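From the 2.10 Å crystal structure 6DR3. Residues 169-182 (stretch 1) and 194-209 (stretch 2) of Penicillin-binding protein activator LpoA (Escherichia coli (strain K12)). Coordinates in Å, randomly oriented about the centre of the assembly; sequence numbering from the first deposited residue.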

# COMPACT_ATOMS: atom_id res chain seq x y z
N GLU A 169 -16.11 -8.81 -6.56
CA GLU A 169 -14.76 -8.96 -6.01
C GLU A 169 -14.16 -10.28 -6.48
O GLU A 169 -13.95 -11.22 -5.71
CB GLU A 169 -14.80 -8.88 -4.48
CG GLU A 169 -15.12 -7.50 -3.94
CD GLU A 169 -15.14 -7.46 -2.42
OE1 GLU A 169 -16.08 -8.02 -1.82
OE2 GLU A 169 -14.21 -6.87 -1.83
N ASN A 170 -13.87 -10.33 -7.78
CA ASN A 170 -13.37 -11.57 -8.37
C ASN A 170 -11.93 -11.85 -7.96
O ASN A 170 -11.53 -13.02 -7.88
CB ASN A 170 -13.48 -11.52 -9.90
CG ASN A 170 -13.42 -12.90 -10.53
OD1 ASN A 170 -13.97 -13.87 -9.99
ND2 ASN A 170 -12.75 -13.01 -11.67
N ILE A 171 -11.13 -10.82 -7.72
CA ILE A 171 -9.76 -11.04 -7.27
C ILE A 171 -9.75 -11.60 -5.85
O ILE A 171 -9.05 -12.57 -5.55
CB ILE A 171 -8.94 -9.74 -7.38
CG1 ILE A 171 -8.68 -9.42 -8.86
CG2 ILE A 171 -7.61 -9.87 -6.61
CD1 ILE A 171 -7.93 -8.13 -9.11
N LEU A 172 -10.54 -10.99 -4.96
CA LEU A 172 -10.65 -11.52 -3.60
C LEU A 172 -11.21 -12.94 -3.61
O LEU A 172 -10.72 -13.81 -2.87
CB LEU A 172 -11.52 -10.60 -2.75
CG LEU A 172 -11.75 -11.03 -1.29
CD1 LEU A 172 -10.43 -11.19 -0.55
CD2 LEU A 172 -12.64 -10.03 -0.58
N GLN A 173 -12.22 -13.19 -4.44
CA GLN A 173 -12.75 -14.55 -4.55
C GLN A 173 -11.66 -15.52 -4.98
O GLN A 173 -11.56 -16.63 -4.45
CB GLN A 173 -13.91 -14.58 -5.54
CG GLN A 173 -14.61 -15.94 -5.61
CD GLN A 173 -15.67 -16.00 -6.70
OE1 GLN A 173 -15.68 -15.20 -7.63
NE2 GLN A 173 -16.57 -16.97 -6.58
N GLY A 174 -10.82 -15.11 -5.94
CA GLY A 174 -9.72 -15.96 -6.35
C GLY A 174 -8.73 -16.22 -5.23
O GLY A 174 -8.23 -17.33 -5.07
N TRP A 175 -8.43 -15.18 -4.44
CA TRP A 175 -7.52 -15.36 -3.31
C TRP A 175 -8.11 -16.33 -2.29
O TRP A 175 -7.39 -17.19 -1.77
CB TRP A 175 -7.24 -14.01 -2.65
CG TRP A 175 -6.15 -13.22 -3.31
CD1 TRP A 175 -6.28 -11.99 -3.91
CD2 TRP A 175 -4.78 -13.59 -3.44
NE1 TRP A 175 -5.06 -11.58 -4.40
CE2 TRP A 175 -4.12 -12.54 -4.13
CE3 TRP A 175 -4.03 -14.70 -3.05
CZ2 TRP A 175 -2.76 -12.58 -4.43
CZ3 TRP A 175 -2.68 -14.74 -3.35
CH2 TRP A 175 -2.06 -13.68 -4.03
N LEU A 176 -9.40 -16.20 -2.00
CA LEU A 176 -10.03 -17.11 -1.04
C LEU A 176 -10.09 -18.53 -1.58
O LEU A 176 -10.07 -19.48 -0.80
CB LEU A 176 -11.44 -16.61 -0.70
CG LEU A 176 -11.49 -15.26 0.02
CD1 LEU A 176 -12.93 -14.80 0.17
CD2 LEU A 176 -10.81 -15.33 1.38
N ASP A 177 -10.16 -18.69 -2.91
CA ASP A 177 -10.11 -20.03 -3.48
C ASP A 177 -8.74 -20.66 -3.26
O ASP A 177 -8.65 -21.84 -2.91
CB ASP A 177 -10.46 -19.99 -4.96
CG ASP A 177 -10.69 -21.36 -5.55
OD1 ASP A 177 -11.82 -21.88 -5.43
OD2 ASP A 177 -9.73 -21.94 -6.10
N LEU A 178 -7.67 -19.90 -3.47
CA LEU A 178 -6.33 -20.43 -3.22
C LEU A 178 -6.13 -20.74 -1.75
O LEU A 178 -5.48 -21.73 -1.40
CB LEU A 178 -5.27 -19.44 -3.70
CG LEU A 178 -3.81 -19.88 -3.58
CD1 LEU A 178 -3.55 -21.15 -4.38
CD2 LEU A 178 -2.88 -18.76 -4.02
N GLN A 179 -6.69 -19.91 -0.87
CA GLN A 179 -6.68 -20.21 0.56
C GLN A 179 -7.25 -21.60 0.83
O GLN A 179 -6.67 -22.38 1.58
CB GLN A 179 -7.48 -19.14 1.31
CG GLN A 179 -7.40 -19.23 2.83
CD GLN A 179 -8.33 -18.25 3.51
OE1 GLN A 179 -9.49 -18.10 3.13
NE2 GLN A 179 -7.82 -17.56 4.53
N ARG A 180 -8.39 -21.91 0.21
CA ARG A 180 -9.00 -23.23 0.40
C ARG A 180 -8.12 -24.33 -0.16
O ARG A 180 -7.98 -25.40 0.46
CB ARG A 180 -10.38 -23.27 -0.25
CG ARG A 180 -11.49 -22.68 0.60
CD ARG A 180 -12.58 -23.71 0.87
NE ARG A 180 -12.06 -24.90 1.55
CZ ARG A 180 -12.77 -25.99 1.82
NH1 ARG A 180 -14.05 -26.05 1.46
NH2 ARG A 180 -12.21 -27.01 2.45
N VAL A 181 -7.52 -24.11 -1.33
CA VAL A 181 -6.55 -25.06 -1.86
C VAL A 181 -5.48 -25.34 -0.82
O VAL A 181 -5.03 -26.48 -0.65
CB VAL A 181 -5.95 -24.54 -3.18
CG1 VAL A 181 -4.80 -25.43 -3.65
CG2 VAL A 181 -7.02 -24.44 -4.25
N TRP A 182 -5.05 -24.30 -0.10
CA TRP A 182 -4.03 -24.47 0.93
C TRP A 182 -4.57 -25.26 2.12
O TRP A 182 -3.90 -26.16 2.62
CB TRP A 182 -3.50 -23.11 1.38
CG TRP A 182 -2.42 -23.22 2.41
CD1 TRP A 182 -1.16 -23.70 2.22
CD2 TRP A 182 -2.50 -22.84 3.78
NE1 TRP A 182 -0.45 -23.65 3.39
CE2 TRP A 182 -1.25 -23.12 4.37
CE3 TRP A 182 -3.52 -22.29 4.58
CZ2 TRP A 182 -0.99 -22.87 5.72
CZ3 TRP A 182 -3.25 -22.05 5.91
CH2 TRP A 182 -2.00 -22.34 6.47
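Stretch 2 194-209: AGIADWQKRYPNNPGA

Stretch 2 runs back along the helix of stretch 1 in the opposite sense. Its first part, residues 194–202, is helical and lies nearly antiparallel to helix 170–182, with an angle of 164° between the two N-to-C directions and a closest axial approach of 9.9 Å. Tyr203 leaves helical geometry and opens a type I turn that ends at Asn206, the N-cap of a second helix starting at Pro207. The register therefore pairs Val181 with Gly195, Leu178 with Trp199, Gly174 with Tyr203 and Ile171 with Asn206, and the two stretches together bury 711 Å².

Tyr203 covers the most surface. Its ring lies flat on Gly174, whose CA stands 3.5 Å from the centroid of the Tyr203 ring and almost on the ring normal, a CH-pi contact made at a position without a side chain. Tyr203 CE2 also meets Asp177 CB at 3.6 Å, and a water bridges Tyr203 OH and Asp177 OD1.

One turn earlier, Trp199 (chi1 t) points toward stretch 1. Trp199 NE1 donates to Gly174 O at 2.8 Å, although that carbonyl also accepts the helical bond from Leu178 N. Leu178 covers one face of the indole, with CB 3.6 Å from the centroid of the Trp199 five-membered ring, while Leu178 CD1 reaches Ile196 CG1 at 4.2 Å. At the indole edge sits Asp177, whose OD2 forms a salt bridge with Arg202 NH2 at 2.7 Å; a weak bond from Arg202 NE to the same Asp177 OD2 measures 3.0 Å.

At the end of the turn, Asn206 OD1 caps the second helix by accepting from Gly208 N at 2.9 Å and lies over one face of the Trp175 indole, 3.3 Å from Trp175 CE2. Asn206 ND2 shares a water with Asn170 O. Trp175 CH2 then packs 3.6 Å from Gly208 CA, leaving no room for a side chain at Gly208.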

# COMPACT_ATOMS: atom_id res chain seq x y z
N ALA A 194 0.22 -29.17 -7.60
CA ALA A 194 -0.76 -29.37 -8.66
C ALA A 194 -2.01 -28.53 -8.41
O ALA A 194 -2.59 -27.97 -9.35
CB ALA A 194 -1.12 -30.85 -8.77
N GLY A 195 -2.45 -28.44 -7.16
CA GLY A 195 -3.59 -27.60 -6.84
C GLY A 195 -3.33 -26.14 -7.16
O GLY A 195 -4.23 -25.42 -7.61
N ILE A 196 -2.10 -25.68 -6.93
CA ILE A 196 -1.74 -24.31 -7.28
C ILE A 196 -1.76 -24.12 -8.79
O ILE A 196 -2.23 -23.10 -9.30
CB ILE A 196 -0.36 -23.95 -6.68
CG1 ILE A 196 -0.45 -23.88 -5.16
CG2 ILE A 196 0.14 -22.62 -7.24
CD1 ILE A 196 0.90 -23.85 -4.46
N ALA A 197 -1.24 -25.10 -9.53
CA ALA A 197 -1.23 -25.00 -10.99
C ALA A 197 -2.65 -24.93 -11.53
O ALA A 197 -2.93 -24.15 -12.45
CB ALA A 197 -0.48 -26.18 -11.60
N ASP A 198 -3.56 -25.73 -10.98
CA ASP A 198 -4.95 -25.67 -11.43
C ASP A 198 -5.60 -24.35 -11.03
O ASP A 198 -6.37 -23.77 -11.81
CB ASP A 198 -5.74 -26.85 -10.85
CG ASP A 198 -5.37 -28.17 -11.49
OD1 ASP A 198 -4.81 -28.17 -12.61
OD2 ASP A 198 -5.64 -29.22 -10.87
N TRP A 199 -5.29 -23.84 -9.84
CA TRP A 199 -5.81 -22.54 -9.43
C TRP A 199 -5.36 -21.45 -10.39
O TRP A 199 -6.16 -20.57 -10.75
CB TRP A 199 -5.37 -22.21 -8.00
CG TRP A 199 -5.73 -20.82 -7.59
CD1 TRP A 199 -6.93 -20.39 -7.11
CD2 TRP A 199 -4.87 -19.67 -7.62
NE1 TRP A 199 -6.88 -19.04 -6.85
CE2 TRP A 199 -5.63 -18.57 -7.15
CE3 TRP A 199 -3.55 -19.46 -8.00
CZ2 TRP A 199 -5.10 -17.29 -7.04
CZ3 TRP A 199 -3.02 -18.18 -7.90
CH2 TRP A 199 -3.79 -17.11 -7.42
N GLN A 200 -4.10 -21.48 -10.80
CA GLN A 200 -3.60 -20.48 -11.74
C GLN A 200 -4.42 -20.47 -13.02
O GLN A 200 -4.64 -19.42 -13.62
CB GLN A 200 -2.12 -20.74 -12.04
CG GLN A 200 -1.19 -20.45 -10.86
CD GLN A 200 0.26 -20.78 -11.15
OE1 GLN A 200 0.61 -21.94 -11.37
NE2 GLN A 200 1.11 -19.77 -11.15
N LYS A 201 -4.88 -21.65 -13.45
CA LYS A 201 -5.73 -21.73 -14.63
C LYS A 201 -7.19 -21.44 -14.32
O LYS A 201 -7.97 -21.20 -15.25
CB LYS A 201 -5.59 -23.12 -15.26
CG LYS A 201 -4.28 -23.32 -16.00
CD LYS A 201 -3.97 -24.78 -16.25
CE LYS A 201 -2.77 -24.94 -17.17
NZ LYS A 201 -2.24 -26.33 -17.19
N ARG A 202 -7.58 -21.46 -13.04
CA ARG A 202 -8.93 -21.05 -12.66
C ARG A 202 -9.05 -19.53 -12.62
O ARG A 202 -10.06 -18.98 -13.08
CB ARG A 202 -9.29 -21.63 -11.29
CG ARG A 202 -9.91 -23.01 -11.33
CD ARG A 202 -10.74 -23.25 -10.08
NE ARG A 202 -9.95 -23.20 -8.85
CZ ARG A 202 -9.14 -24.17 -8.44
NH1 ARG A 202 -8.98 -25.27 -9.17
NH2 ARG A 202 -8.47 -24.03 -7.31
N TYR A 203 -8.05 -18.85 -12.07
CA TYR A 203 -8.07 -17.40 -11.90
C TYR A 203 -6.80 -16.83 -12.53
O TYR A 203 -5.93 -16.30 -11.84
CB TYR A 203 -8.18 -17.02 -10.42
CG TYR A 203 -9.48 -17.46 -9.78
CD1 TYR A 203 -10.62 -16.68 -9.88
CD2 TYR A 203 -9.56 -18.64 -9.06
CE1 TYR A 203 -11.81 -17.07 -9.29
CE2 TYR A 203 -10.74 -19.04 -8.47
CZ TYR A 203 -11.86 -18.26 -8.59
OH TYR A 203 -13.05 -18.65 -8.00
N PRO A 204 -6.67 -16.93 -13.85
CA PRO A 204 -5.44 -16.47 -14.51
C PRO A 204 -5.21 -14.97 -14.38
O PRO A 204 -4.07 -14.52 -14.57
CB PRO A 204 -5.64 -16.88 -15.97
CG PRO A 204 -7.12 -16.96 -16.14
CD PRO A 204 -7.65 -17.45 -14.83
N ASN A 205 -6.24 -14.18 -14.08
CA ASN A 205 -6.07 -12.75 -13.91
C ASN A 205 -5.62 -12.37 -12.50
O ASN A 205 -5.19 -11.22 -12.30
CB ASN A 205 -7.39 -12.02 -14.22
CG ASN A 205 -7.23 -10.51 -14.24
OD1 ASN A 205 -6.18 -9.99 -14.63
ND2 ASN A 205 -8.26 -9.80 -13.80
N ASN A 206 -5.70 -13.28 -11.54
CA ASN A 206 -5.31 -12.95 -10.18
C ASN A 206 -3.83 -12.59 -10.13
O ASN A 206 -3.01 -13.31 -10.72
CB ASN A 206 -5.61 -14.13 -9.25
CG ASN A 206 -5.46 -13.76 -7.78
OD1 ASN A 206 -4.35 -13.70 -7.25
ND2 ASN A 206 -6.59 -13.52 -7.12
N PRO A 207 -3.44 -11.51 -9.45
CA PRO A 207 -2.01 -11.16 -9.39
C PRO A 207 -1.14 -12.29 -8.88
O PRO A 207 -0.00 -12.44 -9.34
CB PRO A 207 -1.99 -9.95 -8.44
CG PRO A 207 -3.34 -9.35 -8.57
CD PRO A 207 -4.28 -10.51 -8.76
N GLY A 208 -1.65 -13.10 -7.94
CA GLY A 208 -0.89 -14.23 -7.44
C GLY A 208 -0.75 -15.37 -8.42
O GLY A 208 0.13 -16.22 -8.25
N ALA A 209 -1.61 -15.42 -9.44
CA ALA A 209 -1.47 -16.44 -10.48
C ALA A 209 -0.27 -16.15 -11.38
O ALA A 209 0.45 -17.06 -11.78
CB ALA A 209 -2.75 -16.53 -11.31
O HOH W 1 -8.99 -13.82 -9.03
O HOH W 2 -13.84 -20.44 -6.30